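Phosphoglycerol transferase GacH (Streptococcus pyogenes MGAS5005, PDB 6DGM) probably transfers glycerol phosphate onto streptococcal rhamnose polysaccharide; this chain is the manganese-binding, sulfatase-like C-terminal part of the membrane protein. Local coordinates at residues S56-S61 and K225-E230; G78-D83 and A90-Q95; K171-V176 and D182-N187; I295-T300 and E320-K325; L337-V342 and K352-D357. All coordinates share one frame; numbering follows the deposited sequence.

How the contacts relate
Contacts 2, 4 and 5 are buried, whereas contacts 1 and 3 lie at the surface. Contacts 2 and 4 rest on adjoining strands of the large mixed sheet, 77-81 and 290-297, each meeting a helix. Contact 5 joins the end of helix 328-339 to helix 349-365 and touches contacts 2 and 4: Val342 packs on Gln81, and Leu337 on Glu320. Each of the surface pair has one direct hydrogen bond, backbone to backbone in contact 1 and backbone to threonine hydroxyl in contact 3, with a water alongside. In the interior, glutamine amides and a histidine ring make several bonds each, beside methionine or aliphatic packing. Contact 2 lies beside the manganese ligands; contact 4 carries a calcium ligand.

Contact 1. Residues S56-S61 and K225-E230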
# COMPACT_ATOMS: atom_id res chain seq x y z
N SER A 56 -10.97 16.63 -12.57
CA SER A 56 -12.18 17.21 -13.14
C SER A 56 -11.94 17.84 -14.51
O SER A 56 -12.75 17.67 -15.44
CB SER A 56 -12.75 18.28 -12.20
OG SER A 56 -12.99 17.76 -10.90
N ASN A 57 -10.87 18.62 -14.65
CA ASN A 57 -10.71 19.43 -15.85
C ASN A 57 -9.88 18.74 -16.93
O ASN A 57 -9.46 19.41 -17.89
CB ASN A 57 -10.10 20.79 -15.51
CG ASN A 57 -11.07 21.68 -14.78
OD1 ASN A 57 -12.28 21.52 -14.88
ND2 ASN A 57 -10.53 22.64 -14.05
N VAL A 58 -9.68 17.44 -16.82
CA VAL A 58 -8.87 16.67 -17.76
C VAL A 58 -9.78 15.91 -18.71
O VAL A 58 -10.84 15.41 -18.31
CB VAL A 58 -7.97 15.68 -16.98
CG1 VAL A 58 -7.60 14.46 -17.82
CG2 VAL A 58 -6.73 16.39 -16.49
N THR A 59 -9.35 15.80 -19.96
CA THR A 59 -10.01 14.96 -20.95
C THR A 59 -8.96 14.06 -21.58
O THR A 59 -7.89 14.53 -21.97
CB THR A 59 -10.68 15.81 -22.03
OG1 THR A 59 -11.62 16.71 -21.43
CG2 THR A 59 -11.42 14.92 -23.03
N VAL A 60 -9.25 12.76 -21.66
CA VAL A 60 -8.38 11.78 -22.29
C VAL A 60 -9.16 11.17 -23.45
O VAL A 60 -10.36 10.90 -23.32
CB VAL A 60 -7.92 10.68 -21.31
CG1 VAL A 60 -6.84 9.82 -21.94
CG2 VAL A 60 -7.41 11.30 -20.03
N SER A 61 -8.48 10.97 -24.59
CA SER A 61 -9.16 10.50 -25.79
C SER A 61 -9.66 9.06 -25.64
O SER A 61 -10.62 8.67 -26.32
CB SER A 61 -8.21 10.57 -26.98
OG SER A 61 -7.01 9.87 -26.69
N LYS A 225 -7.99 21.65 -19.06
CA LYS A 225 -8.47 23.01 -19.25
C LYS A 225 -7.40 24.00 -18.84
O LYS A 225 -6.87 23.94 -17.72
CB LYS A 225 -9.74 23.22 -18.41
CG LYS A 225 -10.41 24.56 -18.62
CD LYS A 225 -11.67 24.70 -17.77
CE LYS A 225 -12.26 26.10 -17.90
NZ LYS A 225 -13.60 26.22 -17.26
N ASN A 226 -7.05 24.90 -19.76
CA ASN A 226 -6.06 25.94 -19.49
C ASN A 226 -4.68 25.38 -19.16
O ASN A 226 -3.85 26.09 -18.59
CB ASN A 226 -6.54 26.87 -18.38
CG ASN A 226 -7.79 27.61 -18.76
OD1 ASN A 226 -7.89 28.10 -19.87
ND2 ASN A 226 -8.75 27.67 -17.85
N PHE A 227 -4.41 24.14 -19.54
CA PHE A 227 -3.09 23.59 -19.33
C PHE A 227 -2.08 24.23 -20.29
O PHE A 227 -2.42 24.59 -21.42
CB PHE A 227 -3.06 22.09 -19.57
CG PHE A 227 -3.53 21.26 -18.42
CD1 PHE A 227 -4.35 21.79 -17.44
CD2 PHE A 227 -3.15 19.95 -18.33
CE1 PHE A 227 -4.79 20.99 -16.38
CE2 PHE A 227 -3.57 19.15 -17.28
CZ PHE A 227 -4.39 19.67 -16.30
N THR A 228 -0.84 24.32 -19.84
CA THR A 228 0.25 24.67 -20.72
C THR A 228 0.55 23.51 -21.67
O THR A 228 0.12 22.37 -21.46
CB THR A 228 1.52 24.95 -19.92
OG1 THR A 228 1.94 23.75 -19.27
CG2 THR A 228 1.27 26.04 -18.88
N GLU A 229 1.32 23.80 -22.73
CA GLU A 229 1.75 22.74 -23.63
C GLU A 229 2.48 21.65 -22.87
O GLU A 229 2.25 20.45 -23.10
CB GLU A 229 2.64 23.34 -24.72
CG GLU A 229 1.91 24.27 -25.68
CD GLU A 229 1.90 25.75 -25.25
OE1 GLU A 229 2.12 26.07 -24.05
OE2 GLU A 229 1.68 26.61 -26.13
N GLU A 230 3.37 22.04 -21.95
CA GLU A 230 4.14 21.06 -21.18
C GLU A 230 3.24 20.20 -20.31
O GLU A 230 3.43 18.98 -20.22
CB GLU A 230 5.17 21.80 -20.32
CG GLU A 230 5.99 20.91 -19.39
CD GLU A 230 7.02 21.71 -18.57
OE1 GLU A 230 7.12 22.96 -18.72
OE2 GLU A 230 7.74 21.08 -17.77
O HOH W 1 -7.41 23.38 -15.09
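Asn57 and Lys225 meet first through their backbones: Lys225 N donates to Asn57 O over 2.9 Å, with an N-H...O angle of 158°. Along the Asn57 side chain, CB rests on Lys225 CB at 3.8 Å, and Asn57 CG is a little farther from Lys225 CB, at 4.2 Å. At the tip, Asn57 ND2 donates weakly, over 3.4 Å, to a water that in turn donates to Lys225 O at 2.7 Å. The same ND2 also gives a weak bond to Ser279 O, so the amide reaches two loops, though by weak bonds; a short side chain with an N-H donor suits this. Of the Lys225 side chain, CB does the touching. With CG anti to the backbone N (chi1 -175°) and an extended chain beyond, its ammonium group is carried away to the surface. One step on, Val58 CG2 touches Phe227 CZ at 4.0 Å, an oblique apolar contact that shields part of both side chains. The Asn57-Lys225 bond continues the antiparallel ladder in which Thr59 pairs with Glu223 and Ser61 with Val221, between strands 58-60 and 222-224. Beyond Phe227 the chain turns into helix 229-257 with Thr228 as N-cap, and Leu235 of that helix packs on Val58.

Contact 2. Residues G78-D83 and A90-Q95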
# COMPACT_ATOMS: atom_id res chain seq x y z
N GLY A 78 -11.35 0.38 -4.48
CA GLY A 78 -11.85 1.72 -4.30
C GLY A 78 -10.78 2.76 -4.48
O GLY A 78 -9.89 2.62 -5.33
N LEU A 79 -10.85 3.79 -3.65
CA LEU A 79 -9.87 4.86 -3.63
C LEU A 79 -9.06 4.80 -2.34
O LEU A 79 -9.59 4.46 -1.28
CB LEU A 79 -10.56 6.22 -3.72
CG LEU A 79 -11.49 6.39 -4.92
CD1 LEU A 79 -12.17 7.75 -4.88
CD2 LEU A 79 -10.73 6.23 -6.21
N MET A 80 -7.78 5.13 -2.46
CA MET A 80 -6.88 5.25 -1.33
C MET A 80 -6.52 6.72 -1.15
O MET A 80 -6.11 7.39 -2.11
CB MET A 80 -5.59 4.47 -1.61
CG MET A 80 -4.68 4.38 -0.41
SD MET A 80 -2.97 4.08 -0.87
CE MET A 80 -2.47 5.73 -1.39
N GLN A 81 -6.62 7.20 0.08
CA GLN A 81 -6.14 8.54 0.38
C GLN A 81 -4.62 8.49 0.53
O GLN A 81 -4.08 7.69 1.31
CB GLN A 81 -6.77 9.08 1.65
CG GLN A 81 -6.36 10.51 1.90
CD GLN A 81 -7.18 11.17 2.96
OE1 GLN A 81 -8.35 11.48 2.76
NE2 GLN A 81 -6.57 11.39 4.12
N SER A 82 -3.93 9.33 -0.23
CA SER A 82 -2.49 9.44 -0.14
C SER A 82 -2.14 10.64 0.73
O SER A 82 -2.87 11.63 0.78
CB SER A 82 -1.89 9.66 -1.54
OG SER A 82 -0.49 9.84 -1.48
N ASP A 83 -0.98 10.57 1.37
CA ASP A 83 -0.50 11.65 2.21
C ASP A 83 0.27 12.72 1.46
O ASP A 83 0.58 13.75 2.07
CB ASP A 83 0.40 11.08 3.32
CG ASP A 83 -0.36 10.18 4.24
OD1 ASP A 83 -1.17 10.70 5.03
OD2 ASP A 83 -0.22 8.94 4.13
N ALA A 90 7.82 6.01 -0.24
CA ALA A 90 8.23 5.20 0.90
C ALA A 90 7.36 5.42 2.13
O ALA A 90 7.28 4.52 2.99
CB ALA A 90 9.70 5.50 1.21
N ASN A 91 6.69 6.58 2.23
CA ASN A 91 5.80 6.80 3.37
C ASN A 91 4.53 5.99 3.23
O ASN A 91 4.04 5.44 4.22
CB ASN A 91 5.50 8.29 3.52
CG ASN A 91 6.71 9.06 3.96
OD1 ASN A 91 7.57 8.53 4.65
ND2 ASN A 91 6.80 10.32 3.54
N MET A 92 3.98 5.89 2.02
CA MET A 92 2.84 5.00 1.83
C MET A 92 3.26 3.55 2.04
O MET A 92 2.55 2.76 2.69
CB MET A 92 2.23 5.21 0.44
CG MET A 92 1.07 6.23 0.43
SD MET A 92 1.43 7.85 1.10
CE MET A 92 2.49 8.52 -0.18
N GLU A 93 4.44 3.20 1.54
CA GLU A 93 4.98 1.86 1.70
C GLU A 93 5.07 1.46 3.17
O GLU A 93 4.59 0.38 3.56
CB GLU A 93 6.36 1.84 1.06
CG GLU A 93 7.01 0.48 0.89
CD GLU A 93 8.44 0.65 0.41
OE1 GLU A 93 8.69 1.62 -0.33
OE2 GLU A 93 9.31 -0.15 0.82
N PHE A 94 5.67 2.31 4.00
CA PHE A 94 5.77 2.05 5.44
C PHE A 94 4.40 1.79 6.05
O PHE A 94 4.22 0.87 6.86
CB PHE A 94 6.40 3.28 6.12
CG PHE A 94 6.36 3.25 7.63
CD1 PHE A 94 5.23 3.67 8.33
CD2 PHE A 94 7.46 2.83 8.35
CE1 PHE A 94 5.19 3.67 9.73
CE2 PHE A 94 7.44 2.83 9.76
CZ PHE A 94 6.30 3.23 10.45
N GLN A 95 3.41 2.58 5.66
CA GLN A 95 2.07 2.44 6.23
C GLN A 95 1.43 1.12 5.81
O GLN A 95 0.73 0.48 6.62
CB GLN A 95 1.21 3.63 5.80
CG GLN A 95 1.68 4.94 6.40
CD GLN A 95 0.87 6.09 5.93
OE1 GLN A 95 -0.18 6.37 6.48
NE2 GLN A 95 1.33 6.75 4.87
O HOH W 2 -1.69 8.66 6.89
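Ser82 and Met92, whose CA atoms are 7.2 Å apart, mark the closest backbone approach between the end of strand 77-81 and helix 89-98. Met92 bends at chi2 and chi3 and bridges the gap: Met92 CG lies 4.0 Å from Met80 CE, and Met92 CE 3.5 Å from Ser82 OG. Its sulfur accepts a weak but nearly straight bond from Asp83 N (169°). A flexible thioether suits this place, since it can pack against the Met80 methyl and still receive an N-H. Ser82 OG itself is hydrogen-bonded to Asp270 O. The stronger link runs from Gln95 NE2 to Asp83 OD2, 2.8 Å long; it meets the oxygen on its anti side, 35° out of the carboxylate plane, but stays in the plane of its own amide. Gln95 NE2 gives its second proton to Asn91 O at 3.1 Å, from above the carbonyl plane, on the face opposite to that met by Gln95 N. A water donates to both Asp83 OD1 and Gln95 OE1, while Phe102 N also bonds to OE1. With both ends of the amide engaged, its rotation is fixed and the carboxylate is held in turn. Met92 lies beside Asp270 and Ser82 beside His271, so the packing is probably part of the second shell of the manganese site.

Contact 3. Residues K171-V176 and D182-N187; sequences KNIENV and DKTVYN
Ile173 and Thr184 bring the two backbones within 5.7 Å between CA atoms, as an irregular segment passes the first turn of helix 182-192. Thr184 carries the contact with both branches. Thr184 OG1 accepts from Glu174 N over 3.1 Å, at an N-H...O angle of 156°, and is also hydrogen-bonded to Ser181 OG. With chi1 at -66°, OG1 stands beside its own backbone N and Thr184 CG2 is turned to the passing backbone, 3.9 Å from Ile173 CA. Threonine fits because one small side chain supplies both a hydroxyl and a methyl. A water sits 2.7 Å from Thr184 OG1 and equally far from Glu174 OE1, with Asn172 O also near, and so joins the helix to the passing chain. Asn172 has a positive phi (53°), a conformation that asparagine tolerates well. The Glu174 carboxylate and the Lys183 ammonium carry opposite charges, but Glu174 OE1 and Lys183 NZ stay 4.6 Å apart, so any attraction is probably mild. The chain passes between the segments through a small, weakly bonded hairpin of strands 175-176 and 179-180, with Glu174 paired to Ser181 at its base. Both segments lean on helix 229-257: Tyr186 of helix 182-192 stacks with Phe252, and Val176 of the hairpin meets Leu241 and Phe244.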
# COMPACT_ATOMS: atom_id res chain seq x y z
N LYS A 171 15.89 -10.03 -13.76
CA LYS A 171 16.25 -10.69 -15.00
C LYS A 171 15.45 -10.12 -16.16
O LYS A 171 14.32 -9.64 -16.00
CB LYS A 171 15.99 -12.20 -14.89
CG LYS A 171 16.89 -12.88 -13.87
CD LYS A 171 16.57 -14.37 -13.77
CE LYS A 171 17.50 -15.07 -12.77
NZ LYS A 171 17.23 -16.54 -12.70
N ASN A 172 16.07 -10.15 -17.35
CA ASN A 172 15.41 -9.75 -18.59
C ASN A 172 14.80 -8.35 -18.46
O ASN A 172 13.59 -8.15 -18.59
CB ASN A 172 14.32 -10.76 -18.97
CG ASN A 172 14.83 -12.19 -18.98
OD1 ASN A 172 14.23 -13.09 -18.39
ND2 ASN A 172 15.96 -12.40 -19.64
N ILE A 173 15.67 -7.39 -18.17
CA ILE A 173 15.23 -6.03 -17.90
C ILE A 173 14.95 -5.33 -19.22
O ILE A 173 15.78 -5.34 -20.14
CB ILE A 173 16.32 -5.27 -17.12
CG1 ILE A 173 16.54 -5.90 -15.75
CG2 ILE A 173 15.95 -3.81 -16.96
CD1 ILE A 173 17.76 -5.36 -15.04
N GLU A 174 13.77 -4.71 -19.32
CA GLU A 174 13.41 -3.90 -20.46
C GLU A 174 12.77 -2.62 -19.93
O GLU A 174 12.16 -2.62 -18.85
CB GLU A 174 12.38 -4.59 -21.35
CG GLU A 174 12.88 -5.87 -21.98
CD GLU A 174 11.80 -6.55 -22.81
OE1 GLU A 174 10.70 -6.81 -22.26
OE2 GLU A 174 12.05 -6.77 -24.01
N ASN A 175 12.93 -1.54 -20.69
CA ASN A 175 12.34 -0.27 -20.34
C ASN A 175 11.10 -0.04 -21.20
O ASN A 175 11.08 -0.39 -22.38
CB ASN A 175 13.29 0.89 -20.61
CG ASN A 175 14.51 0.92 -19.71
OD1 ASN A 175 15.42 1.71 -19.95
ND2 ASN A 175 14.54 0.08 -18.70
N VAL A 176 10.08 0.52 -20.59
CA VAL A 176 8.90 1.05 -21.26
C VAL A 176 8.81 2.49 -20.76
O VAL A 176 8.62 2.73 -19.55
CB VAL A 176 7.64 0.25 -20.94
CG1 VAL A 176 6.39 1.04 -21.29
CG2 VAL A 176 7.67 -1.09 -21.69
N ASP A 182 6.94 -2.10 -16.06
CA ASP A 182 6.14 -2.93 -15.16
C ASP A 182 6.11 -4.38 -15.62
O ASP A 182 6.08 -5.29 -14.79
CB ASP A 182 4.71 -2.38 -15.05
CG ASP A 182 4.63 -1.09 -14.25
OD1 ASP A 182 5.62 -0.68 -13.62
OD2 ASP A 182 3.54 -0.49 -14.25
N LYS A 183 6.16 -4.63 -16.94
CA LYS A 183 6.24 -6.01 -17.42
C LYS A 183 7.45 -6.71 -16.81
O LYS A 183 7.34 -7.86 -16.37
CB LYS A 183 6.32 -6.03 -18.95
CG LYS A 183 6.48 -7.41 -19.56
CD LYS A 183 6.48 -7.29 -21.08
CE LYS A 183 6.58 -8.64 -21.75
NZ LYS A 183 6.49 -8.50 -23.24
N THR A 184 8.61 -6.05 -16.79
CA THR A 184 9.79 -6.63 -16.17
C THR A 184 9.51 -6.98 -14.72
O THR A 184 9.83 -8.09 -14.26
CB THR A 184 10.97 -5.68 -16.26
OG1 THR A 184 11.35 -5.50 -17.63
CG2 THR A 184 12.16 -6.22 -15.50
N VAL A 185 8.93 -6.04 -13.97
CA VAL A 185 8.65 -6.29 -12.56
C VAL A 185 7.71 -7.49 -12.41
O VAL A 185 7.98 -8.43 -11.63
CB VAL A 185 8.08 -5.03 -11.89
CG1 VAL A 185 7.65 -5.33 -10.48
CG2 VAL A 185 9.14 -3.92 -11.91
N TYR A 186 6.60 -7.48 -13.14
CA TYR A 186 5.61 -8.55 -13.01
C TYR A 186 6.21 -9.91 -13.36
O TYR A 186 5.96 -10.90 -12.66
CB TYR A 186 4.42 -8.26 -13.92
CG TYR A 186 3.56 -7.07 -13.53
CD1 TYR A 186 3.40 -6.71 -12.20
CD2 TYR A 186 2.90 -6.33 -14.49
CE1 TYR A 186 2.61 -5.63 -11.85
CE2 TYR A 186 2.10 -5.27 -14.15
CZ TYR A 186 1.96 -4.93 -12.82
OH TYR A 186 1.15 -3.87 -12.48
N ASN A 187 7.03 -9.97 -14.42
CA ASN A 187 7.58 -11.25 -14.82
C ASN A 187 8.63 -11.74 -13.84
O ASN A 187 8.79 -12.95 -13.65
CB ASN A 187 8.08 -11.17 -16.26
CG ASN A 187 6.95 -11.30 -17.25
OD1 ASN A 187 5.88 -11.83 -16.92
ND2 ASN A 187 7.17 -10.84 -18.47
O HOH W 3 10.88 -7.33 -19.61

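Contact 4. Residues I295-T300 and E320-K325; sequences IWSNGT and EHTDSK. With CA (calcium ion), chain E.
Ile295 and Ser297, on strand 290-297 of the central sheet, receive His321 from the last turn of helix 314-321, a helix-on-sheet packing within a sulfatase-like domain of the alkaline phosphatase clan. The apolar part is Ile295 CG2, set against His321 CG at 3.8 Å, with the two side chains running antiparallel past one another. The polar surroundings of the imidazole are arranged by side. Ile295 O stands over one face, 3.6 Å from His321 CE1, and Ser297 OG lies at the ring edge, near its plane, 3.4 Å from His321 CD2. Both ring nitrogens have partners beyond these segments, ND1 with Thr76 OG1 and NE2 with Asn301 OD1, while Ser297 OG is bonded to Thr264 OG1. Histidine suits the place because a compact flat ring fits between helix and strand while each of its two nitrogens reaches a hydrogen-bond partner. The helix then ends in a Schellman motif at Asp323, whose positive phi (57°) turns the chain away. Ser324 OG donates to Thr322 OG1 over 2.8 Å, bracing the turn. The same Asp323 binds calcium: the metal takes Asp323 OD1 at 2.4 Å, the backbone O of Asp31 and three waters. One of these waters, 2.5 Å from the calcium, donates to Asp323 OD2 over 2.8 Å, linking the second carboxylate oxygen to the metal shell.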
# COMPACT_ATOMS: atom_id res chain seq x y z
N ILE A 295 -7.83 -5.17 -4.06
CA ILE A 295 -7.35 -6.33 -3.32
C ILE A 295 -7.96 -7.53 -4.03
O ILE A 295 -9.18 -7.70 -4.00
CB ILE A 295 -7.75 -6.28 -1.84
CG1 ILE A 295 -7.17 -5.02 -1.18
CG2 ILE A 295 -7.24 -7.52 -1.14
CD1 ILE A 295 -7.53 -4.84 0.31
N TRP A 296 -7.13 -8.30 -4.74
CA TRP A 296 -7.59 -9.33 -5.67
C TRP A 296 -6.89 -10.64 -5.34
O TRP A 296 -5.66 -10.67 -5.24
CB TRP A 296 -7.23 -8.92 -7.10
CG TRP A 296 -7.55 -9.92 -8.18
CD1 TRP A 296 -8.68 -9.96 -8.94
CD2 TRP A 296 -6.73 -11.00 -8.64
NE1 TRP A 296 -8.62 -10.99 -9.83
CE2 TRP A 296 -7.43 -11.66 -9.67
CE3 TRP A 296 -5.48 -11.49 -8.26
CZ2 TRP A 296 -6.92 -12.77 -10.34
CZ3 TRP A 296 -4.96 -12.59 -8.93
CH2 TRP A 296 -5.68 -13.21 -9.97
N SER A 297 -7.67 -11.72 -5.21
CA SER A 297 -7.17 -13.08 -5.03
C SER A 297 -7.34 -13.86 -6.33
O SER A 297 -8.20 -13.57 -7.16
CB SER A 297 -7.92 -13.80 -3.91
OG SER A 297 -7.91 -13.08 -2.70
N ASN A 298 -6.52 -14.90 -6.48
CA ASN A 298 -6.50 -15.68 -7.71
C ASN A 298 -7.55 -16.78 -7.75
O ASN A 298 -7.56 -17.55 -8.71
CB ASN A 298 -5.10 -16.24 -7.97
CG ASN A 298 -4.70 -17.31 -7.00
OD1 ASN A 298 -5.28 -17.45 -5.91
ND2 ASN A 298 -3.69 -18.08 -7.38
N GLY A 299 -8.42 -16.84 -6.76
CA GLY A 299 -9.56 -17.75 -6.81
C GLY A 299 -10.85 -16.95 -6.86
O GLY A 299 -10.98 -16.05 -7.70
N THR A 300 -11.78 -17.24 -5.96
CA THR A 300 -13.03 -16.50 -5.88
C THR A 300 -12.83 -15.26 -5.02
O THR A 300 -12.14 -15.31 -4.00
CB THR A 300 -14.11 -17.40 -5.28
OG1 THR A 300 -14.25 -18.58 -6.08
CG2 THR A 300 -15.44 -16.66 -5.23
N GLU A 320 -9.56 -9.19 6.06
CA GLU A 320 -11.00 -9.33 5.85
C GLU A 320 -11.29 -9.98 4.50
O GLU A 320 -12.14 -10.87 4.39
CB GLU A 320 -11.68 -7.97 5.93
CG GLU A 320 -13.18 -8.05 5.83
CD GLU A 320 -13.83 -6.71 5.64
OE1 GLU A 320 -13.29 -5.88 4.85
OE2 GLU A 320 -14.87 -6.48 6.27
N HIS A 321 -10.60 -9.52 3.45
CA HIS A 321 -10.87 -10.03 2.10
C HIS A 321 -10.60 -11.52 2.02
O HIS A 321 -11.37 -12.27 1.41
CB HIS A 321 -10.04 -9.26 1.06
CG HIS A 321 -10.29 -9.71 -0.34
ND1 HIS A 321 -11.40 -9.31 -1.06
CD2 HIS A 321 -9.61 -10.56 -1.14
CE1 HIS A 321 -11.39 -9.90 -2.24
NE2 HIS A 321 -10.31 -10.66 -2.32
N THR A 322 -9.51 -11.98 2.64
CA THR A 322 -9.15 -13.38 2.63
C THR A 322 -9.79 -14.18 3.76
O THR A 322 -9.50 -15.38 3.88
CB THR A 322 -7.63 -13.54 2.72
OG1 THR A 322 -7.15 -13.01 3.96
CG2 THR A 322 -6.96 -12.83 1.56
N ASP A 323 -10.62 -13.56 4.60
CA ASP A 323 -11.30 -14.24 5.72
C ASP A 323 -10.30 -14.89 6.67
O ASP A 323 -10.52 -16.00 7.17
CB ASP A 323 -12.34 -15.24 5.21
CG ASP A 323 -13.45 -15.49 6.21
OD1 ASP A 323 -13.93 -14.50 6.81
OD2 ASP A 323 -13.86 -16.65 6.37
N SER A 324 -9.20 -14.19 6.95
CA SER A 324 -8.14 -14.71 7.79
C SER A 324 -8.29 -14.24 9.24
O SER A 324 -8.71 -13.11 9.51
CB SER A 324 -6.78 -14.25 7.26
OG SER A 324 -6.54 -14.85 6.00
N LYS A 325 -7.94 -15.13 10.17
CA LYS A 325 -7.99 -14.82 11.58
C LYS A 325 -6.99 -13.72 11.94
O LYS A 325 -5.90 -13.63 11.37
CB LYS A 325 -7.70 -16.08 12.38
CG LYS A 325 -8.77 -17.15 12.23
CD LYS A 325 -8.32 -18.45 12.89
CE LYS A 325 -9.23 -19.62 12.50
NZ LYS A 325 -10.61 -19.43 13.00
CA CA E . -16.24 -14.95 7.36
O HOH W 4 -16.34 -17.40 7.50
O HOH W 5 -15.98 -12.77 8.92
O HOH W 6 -18.93 -15.09 7.80

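Contact 5. Residues L337-V342 and K352-D357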
# COMPACT_ATOMS: atom_id res chain seq x y z
N LEU A 337 -10.22 0.42 10.23
CA LEU A 337 -10.67 0.31 8.84
C LEU A 337 -12.15 0.61 8.72
O LEU A 337 -12.58 1.40 7.86
CB LEU A 337 -10.37 -1.09 8.30
CG LEU A 337 -11.07 -1.56 7.02
CD1 LEU A 337 -10.54 -0.80 5.80
CD2 LEU A 337 -10.89 -3.07 6.84
N ASN A 338 -12.96 0.02 9.59
CA ASN A 338 -14.41 0.10 9.43
C ASN A 338 -15.02 1.34 10.05
O ASN A 338 -16.04 1.83 9.55
CB ASN A 338 -15.07 -1.15 10.04
CG ASN A 338 -14.87 -2.38 9.18
OD1 ASN A 338 -14.85 -2.29 7.95
ND2 ASN A 338 -14.72 -3.54 9.82
N LYS A 339 -14.45 1.85 11.15
CA LYS A 339 -15.14 2.88 11.91
C LYS A 339 -14.35 4.14 12.20
O LYS A 339 -14.93 5.09 12.75
CB LYS A 339 -15.62 2.31 13.26
CG LYS A 339 -16.44 1.03 13.15
CD LYS A 339 -16.77 0.48 14.53
CE LYS A 339 -17.37 -0.91 14.44
NZ LYS A 339 -17.64 -1.46 15.80
N ALA A 340 -13.05 4.20 11.88
CA ALA A 340 -12.28 5.34 12.35
C ALA A 340 -11.21 5.79 11.37
O ALA A 340 -10.22 6.41 11.78
CB ALA A 340 -11.66 5.03 13.73
N SER A 341 -11.40 5.54 10.07
CA SER A 341 -10.36 5.91 9.13
C SER A 341 -10.71 7.18 8.34
O SER A 341 -11.59 7.96 8.72
CB SER A 341 -10.05 4.73 8.20
OG SER A 341 -8.87 4.98 7.45
N VAL A 342 -10.02 7.39 7.22
CA VAL A 342 -10.04 8.67 6.52
C VAL A 342 -11.35 8.98 5.83
O VAL A 342 -11.54 10.12 5.38
CB VAL A 342 -8.87 8.74 5.52
CG1 VAL A 342 -7.55 8.66 6.24
CG2 VAL A 342 -8.99 7.64 4.48
N LYS A 352 -12.75 9.24 17.29
CA LYS A 352 -11.74 9.68 18.24
C LYS A 352 -11.44 8.60 19.27
O LYS A 352 -10.29 8.46 19.70
CB LYS A 352 -12.20 10.93 18.96
CG LYS A 352 -12.22 12.20 18.13
CD LYS A 352 -12.68 13.33 19.05
CE LYS A 352 -12.90 14.64 18.35
NZ LYS A 352 -13.49 15.63 19.30
N ALA A 353 -12.46 7.85 19.70
CA ALA A 353 -12.24 6.83 20.71
C ALA A 353 -11.35 5.73 20.18
O ALA A 353 -10.37 5.33 20.83
CB ALA A 353 -13.58 6.26 21.18
N ILE A 354 -11.64 5.24 18.97
CA ILE A 354 -10.83 4.20 18.36
C ILE A 354 -9.43 4.73 18.04
O ILE A 354 -8.43 4.03 18.21
CB ILE A 354 -11.56 3.62 17.14
CG1 ILE A 354 -12.86 2.93 17.56
CG2 ILE A 354 -10.64 2.66 16.36
CD1 ILE A 354 -13.76 2.58 16.39
N GLN A 355 -9.34 5.99 17.58
CA GLN A 355 -8.03 6.57 17.30
C GLN A 355 -7.21 6.70 18.57
O GLN A 355 -5.98 6.58 18.52
CB GLN A 355 -8.19 7.92 16.60
CG GLN A 355 -8.51 7.79 15.13
CD GLN A 355 -7.36 7.20 14.31
OE1 GLN A 355 -6.18 7.31 14.68
NE2 GLN A 355 -7.70 6.56 13.20
N ASN A 356 -7.86 6.95 19.72
CA ASN A 356 -7.10 7.00 20.97
C ASN A 356 -6.50 5.63 21.28
O ASN A 356 -5.35 5.55 21.72
CB ASN A 356 -7.96 7.50 22.12
CG ASN A 356 -7.18 7.55 23.41
OD1 ASN A 356 -7.25 6.63 24.21
ND2 ASN A 356 -6.42 8.62 23.61
N ASP A 357 -7.26 4.56 21.05
CA ASP A 357 -6.69 3.22 21.17
C ASP A 357 -5.47 3.08 20.27
O ASP A 357 -4.40 2.63 20.69
CB ASP A 357 -7.71 2.15 20.79
CG ASP A 357 -8.86 2.03 21.77
OD1 ASP A 357 -8.73 2.48 22.93
OD2 ASP A 357 -9.91 1.48 21.37
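Ile354 overlaps Ala340 with its branch point and methyl arm: Ile354 CB and CG2 each lie 3.7 Å from Ala340 CB, while the other arm reaches Lys339. That arm ends in Ile354 CD1, 3.7 Å from Lys339 CB and 4.1 Å from Lys339 CD, the two side chains crossing at about a right angle. With CG1 beside the backbone N (chi1 -64°) and CG2 on the far side from it, the isoleucine spreads over two neighbouring residues at once. The small alanine lets helix 349-365 come close, and the aliphatic stem of the lysine gives apolar cover while its NZ pairs with Glu335. Beside this packing, Gln355 NE2 donates to Ala340 O over 2.9 Å, at an N-H...O angle of 159°. The oxygen lies almost in the amide plane, and the donor is tilted 26° from the carbonyl plane. A bend at chi2 brings the amide to that oxygen. Gln355 OE1 is bonded in turn to Asn104 ND2, and NE2 makes a weak bond to Tyr103 OH. Ala340 is the first residue past helix 328-339, where a carbonyl is no longer assured of a partner within its own helix. The glutamine supplies one from the next helix, so the carbonyl of a buried residue gains a partner while methyl groups close the joint.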